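Side-chain contacts in putative hyaluronoglucosaminidase (Clostridium perfringens, PDB 6PWI), which belongs to glycoside hydrolase family 84 and probably has hexosaminidase activity, this chain holding its N-terminal domain, catalytic barrel and a helical region: residues V130-G134 with N135-V139; N159-G163 with N164-E168. All coordinates share one frame; numbering follows the deposited sequence.

Contact 1: residues V130-G134 with N135-V139; sequences VSVKG and NVIAV
Ser131 and Ala138 face each other across a tight beta hairpin, and two nearly straight backbone bonds join them: Ser131 N gives to Ala138 O at 2.8 Å, and Ala138 N returns one to Ser131 O. Nearer the turn Lys133 and Val136 form the second hydrogen-bonded pair. Lys133 N reaches Val136 O at 3.0 Å, whereas the return bond from Val136 N arrives above the plane of the Lys133 carbonyl, bent to 153° at the hydrogen as the chain reverses. That reversal is a type II' turn from Lys133 to Val136; Gly134 fills its second position, where the positive phi of 58° favours glycine. Val130, followed outward, illustrates how a non-hydrogen-bonded pair packs. Its CB carries two methyls: CG1, anti to the backbone N (chi1 -179°), passes 3.9 Å from Ala138 O, while CG2, beside that N, meets Val139 CG2 at 4.1 Å, the two valines lying side by side and pointing the same way. Val132 and Ile137 repeat the pairing on this face, with CG2 of each 4.3 Å apart. On the other face, a water joins Ser131 OG, 2.6 Å away, to the carbonyl of Val136, to which it donates. Val136 O therefore takes two bonds, one from Lys133 N and one from this water. The hairpin lies inside the mixed sheet of the N-terminal domain, with strand 165-175 beside 127-133 and strand 94-100 beside 136-141. Helix 106-114 packs on the face of Ser131, Val136 and Ala138 through Tyr110 and Phe111, while Leu166 of strand 165-175 touches Val132 and Ile137 on the other.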
loop_
_atom_site.group_PDB
_atom_site.type_symbol
_atom_site.label_atom_id
_atom_site.label_comp_id
_atom_site.label_asym_id
_atom_site.label_seq_id
_atom_site.Cartn_x
_atom_site.Cartn_y
_atom_site.Cartn_z
ATOM N N VAL A 130 -7.364 15.054 -17.455
ATOM C CA VAL A 130 -8.137 14.147 -18.293
ATOM C C VAL A 130 -9.375 14.895 -18.782
ATOM O O VAL A 130 -10.115 15.462 -17.984
ATOM C CB VAL A 130 -8.512 12.844 -17.558
ATOM C CG1 VAL A 130 -9.304 11.903 -18.453
ATOM C CG2 VAL A 130 -7.287 12.131 -17.010
ATOM N N SER A 131 -9.583 14.907 -20.100
ATOM C CA SER A 131 -10.720 15.614 -20.666
ATOM C C SER A 131 -11.561 14.671 -21.520
ATOM O O SER A 131 -11.039 13.981 -22.393
ATOM C CB SER A 131 -10.266 16.811 -21.447
ATOM O OG SER A 131 -11.176 17.092 -22.491
ATOM N N VAL A 132 -12.864 14.635 -21.228
ATOM C CA VAL A 132 -13.831 13.901 -22.028
ATOM C C VAL A 132 -14.829 14.920 -22.567
ATOM O O VAL A 132 -15.604 15.493 -21.799
ATOM C CB VAL A 132 -14.525 12.782 -21.221
ATOM C CG1 VAL A 132 -15.649 12.125 -22.005
ATOM C CG2 VAL A 132 -13.538 11.728 -20.737
ATOM N N LYS A 133 -14.757 15.159 -23.885
ATOM C CA LYS A 133 -15.538 16.185 -24.561
ATOM C C LYS A 133 -15.780 15.767 -26.010
ATOM O O LYS A 133 -14.839 15.652 -26.803
ATOM C CB LYS A 133 -14.816 17.533 -24.485
ATOM C CG LYS A 133 -15.692 18.755 -24.717
ATOM C CD LYS A 133 -14.911 20.050 -24.666
ATOM C CE LYS A 133 -15.762 21.273 -24.937
ATOM N NZ LYS A 133 -14.931 22.498 -24.982
ATOM N N GLY A 134 -17.061 15.549 -26.336
ATOM C CA GLY A 134 -17.476 15.100 -27.654
ATOM C C GLY A 134 -16.817 13.774 -28.022
ATOM O O GLY A 134 -16.887 12.805 -27.270
ATOM N N ASN A 135 -16.149 13.755 -29.178
ATOM C CA ASN A 135 -15.500 12.549 -29.666
ATOM C C ASN A 135 -14.016 12.558 -29.290
ATOM O O ASN A 135 -13.248 11.764 -29.830
ATOM C CB ASN A 135 -15.686 12.408 -31.178
ATOM C CG ASN A 135 -15.100 13.578 -31.945
ATOM O OD1 ASN A 135 -15.018 14.693 -31.427
ATOM N ND2 ASN A 135 -14.680 13.333 -33.175
ATOM N N VAL A 136 -13.619 13.455 -28.373
ATOM C CA VAL A 136 -12.231 13.536 -27.936
ATOM C C VAL A 136 -12.106 13.090 -26.478
ATOM O O VAL A 136 -12.713 13.683 -25.585
ATOM C CB VAL A 136 -11.641 14.948 -28.125
ATOM C CG1 VAL A 136 -10.137 14.954 -27.885
ATOM C CG2 VAL A 136 -11.966 15.534 -29.491
ATOM N N ILE A 137 -11.300 12.045 -26.254
ATOM C CA ILE A 137 -10.849 11.703 -24.913
ATOM C C ILE A 137 -9.351 11.984 -24.844
ATOM O O ILE A 137 -8.564 11.321 -25.517
ATOM C CB ILE A 137 -11.192 10.243 -24.550
ATOM C CG1 ILE A 137 -12.701 9.994 -24.597
ATOM C CG2 ILE A 137 -10.607 9.858 -23.201
ATOM C CD1 ILE A 137 -13.080 8.530 -24.546
ATOM N N ALA A 138 -8.972 12.979 -24.036
ATOM C CA ALA A 138 -7.603 13.470 -24.049
ATOM C C ALA A 138 -6.969 13.393 -22.658
ATOM O O ALA A 138 -7.650 13.504 -21.637
ATOM C CB ALA A 138 -7.567 14.877 -24.608
ATOM N N VAL A 139 -5.645 13.210 -22.645
ATOM C CA VAL A 139 -4.845 13.284 -21.434
ATOM C C VAL A 139 -3.623 14.139 -21.742
ATOM O O VAL A 139 -2.909 13.881 -22.712
ATOM C CB VAL A 139 -4.417 11.886 -20.944
ATOM C CG1 VAL A 139 -3.439 11.963 -19.782
ATOM C CG2 VAL A 139 -5.605 11.007 -20.591
HETATM O O HOH W 1 -11.316 16.125 -24.898
#

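Contact 2: residues N159-G163 with N164-E168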
loop_
_atom_site.group_PDB
_atom_site.type_symbol
_atom_site.label_atom_id
_atom_site.label_comp_id
_atom_site.label_asym_id
_atom_site.label_seq_id
_atom_site.Cartn_x
_atom_site.Cartn_y
_atom_site.Cartn_z
ATOM N N ASN A 159 -13.673 0.547 -16.186
ATOM C CA ASN A 159 -13.977 -0.692 -15.484
ATOM C C ASN A 159 -15.364 -0.645 -14.839
ATOM O O ASN A 159 -15.864 -1.673 -14.386
ATOM C CB ASN A 159 -12.907 -1.052 -14.448
ATOM C CG ASN A 159 -11.787 -1.894 -15.018
ATOM O OD1 ASN A 159 -12.021 -2.757 -15.859
ATOM N ND2 ASN A 159 -10.568 -1.654 -14.565
ATOM N N GLN A 160 -15.988 0.539 -14.794
ATOM C CA GLN A 160 -17.268 0.670 -14.116
ATOM C C GLN A 160 -18.351 1.167 -15.077
ATOM O O GLN A 160 -19.459 1.472 -14.649
ATOM C CB GLN A 160 -17.131 1.515 -12.846
ATOM C CG GLN A 160 -16.846 2.983 -13.117
ATOM C CD GLN A 160 -16.553 3.784 -11.872
ATOM O OE1 GLN A 160 -17.456 4.241 -11.174
ATOM N NE2 GLN A 160 -15.273 4.007 -11.610
ATOM N N LEU A 161 -18.044 1.222 -16.378
ATOM C CA LEU A 161 -19.017 1.661 -17.369
ATOM C C LEU A 161 -20.013 0.538 -17.656
ATOM O O LEU A 161 -19.621 -0.563 -18.039
ATOM C CB LEU A 161 -18.294 2.093 -18.649
ATOM C CG LEU A 161 -17.693 3.497 -18.630
ATOM C CD1 LEU A 161 -17.138 3.866 -19.999
ATOM C CD2 LEU A 161 -18.714 4.527 -18.172
ATOM N N GLU A 162 -21.304 0.853 -17.484
ATOM C CA GLU A 162 -22.387 -0.106 -17.655
ATOM C C GLU A 162 -22.414 -0.594 -19.104
ATOM O O GLU A 162 -22.421 -1.799 -19.348
ATOM C CB GLU A 162 -23.721 0.498 -17.198
ATOM N N GLY A 163 -22.404 0.353 -20.051
ATOM C CA GLY A 163 -22.436 0.045 -21.472
ATOM C C GLY A 163 -21.377 0.832 -22.236
ATOM O O GLY A 163 -20.199 0.779 -21.895
ATOM N N ASN A 164 -21.806 1.575 -23.258
ATOM C CA ASN A 164 -20.858 2.323 -24.066
ATOM C C ASN A 164 -21.134 3.822 -23.951
ATOM O O ASN A 164 -20.773 4.592 -24.839
ATOM C CB ASN A 164 -20.773 1.781 -25.499
ATOM C CG ASN A 164 -22.102 1.793 -26.225
ATOM O OD1 ASN A 164 -23.154 1.994 -25.618
ATOM N ND2 ASN A 164 -22.067 1.576 -27.530
ATOM N N GLU A 165 -21.743 4.230 -22.830
ATOM C CA GLU A 165 -22.003 5.638 -22.565
ATOM C C GLU A 165 -21.056 6.155 -21.482
ATOM O O GLU A 165 -20.847 5.501 -20.463
ATOM C CB GLU A 165 -23.470 5.869 -22.199
ATOM C CG GLU A 165 -24.419 5.711 -23.374
ATOM C CD GLU A 165 -25.877 6.023 -23.072
ATOM O OE1 GLU A 165 -26.163 6.529 -21.966
ATOM O OE2 GLU A 165 -26.725 5.767 -23.948
ATOM N N LEU A 166 -20.521 7.360 -21.711
ATOM C CA LEU A 166 -19.472 7.944 -20.891
ATOM C C LEU A 166 -19.777 9.423 -20.664
ATOM O O LEU A 166 -20.032 10.156 -21.615
ATOM C CB LEU A 166 -18.144 7.766 -21.636
ATOM C CG LEU A 166 -16.924 8.411 -20.983
ATOM C CD1 LEU A 166 -16.616 7.742 -19.655
ATOM C CD2 LEU A 166 -15.717 8.334 -21.900
ATOM N N LYS A 167 -19.716 9.862 -19.402
ATOM C CA LYS A 167 -20.032 11.235 -19.040
ATOM C C LYS A 167 -18.885 12.152 -19.444
ATOM O O LYS A 167 -17.720 11.819 -19.245
ATOM C CB LYS A 167 -20.258 11.365 -17.531
ATOM C CG LYS A 167 -21.409 10.551 -16.959
ATOM C CD LYS A 167 -21.831 11.017 -15.585
ATOM C CE LYS A 167 -23.252 10.619 -15.242
ATOM N NZ LYS A 167 -23.834 11.520 -14.218
ATOM N N GLU A 168 -19.230 13.311 -20.009
ATOM C CA GLU A 168 -18.249 14.339 -20.308
ATOM C C GLU A 168 -17.710 14.878 -18.989
ATOM O O GLU A 168 -18.489 15.266 -18.125
ATOM C CB GLU A 168 -18.902 15.498 -21.060
ATOM C CG GLU A 168 -19.328 15.178 -22.483
ATOM C CD GLU A 168 -19.362 16.395 -23.395
ATOM O OE1 GLU A 168 -19.578 17.512 -22.883
ATOM O OE2 GLU A 168 -19.151 16.229 -24.617
#
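A local apolar contact bridges the loop that follows helix 144-158 and the start of strand 165-175, near the surface of the N-terminal domain: Leu161 turns back from the loop to meet Leu166 on the strand. The two side chains cross obliquely. Leu161 CD1 comes to 3.9 Å from Leu166 CD1, and the same Leu166 methyl lies 4.1 Å from Leu161 CD2, so one branch of the strand leucine touches both branches of the loop leucine. Their torsions explain the meeting. Leu161 holds CG beside its backbone N and opposite the carbonyl carbon (chi1 -80°), with CB already pointing toward the strand; in Leu166, CG stands trans to the backbone N (chi1 176°), and the second torsion brings CD1 round to the loop side. Leu161 also rests on the main chain, its CD2 lying beside Glu165 O. The path between the leucines rounds Gly163 and Asn164, where the chain passes from the loop into the strand. Tyr34 touches both leucines, Leu52 adds to the cover of Leu161, and Ile157 and Phe158 of the preceding helix pack on Leu166. Lys79 NZ bonds to Gly163 O and more weakly to Leu161 O. The backbone of Asn164 and Leu166 meanwhile bonds to that of Leu52 and Val50, pairing strand 165-175 with strand 48-51. No hydrogen bond spans residues 159-163 and 164-168, which implies that the side-chain contact is mainly van der Waals, methyl on methyl and methyl on the Glu165 carbonyl, while the polar backbone of this loop finds partners beyond the two segments.

How the contacts relate
Both contacts reach one mixed sheet, that of the N-terminal domain related to domain 2 of family 20 glycosyl hydrolases, and their centres lie 13 Å apart. They come in series: the hairpin 130-139 closes first, helix 144-158 follows, and 159-168 then leads the chain back into strand 165-175, the antiparallel neighbour of 127-133. Where they meet, Glu168 OE2 probably accepts a hydrogen bond from Gly134 N at 2.8 Å, tying the strand of contact 2 to the turn of contact 1. Hairpin and returning strand thus place neighbouring strands side by side in this domain, away from the predicted proton donor, Asp299, just after strand 293-296 of the barrel.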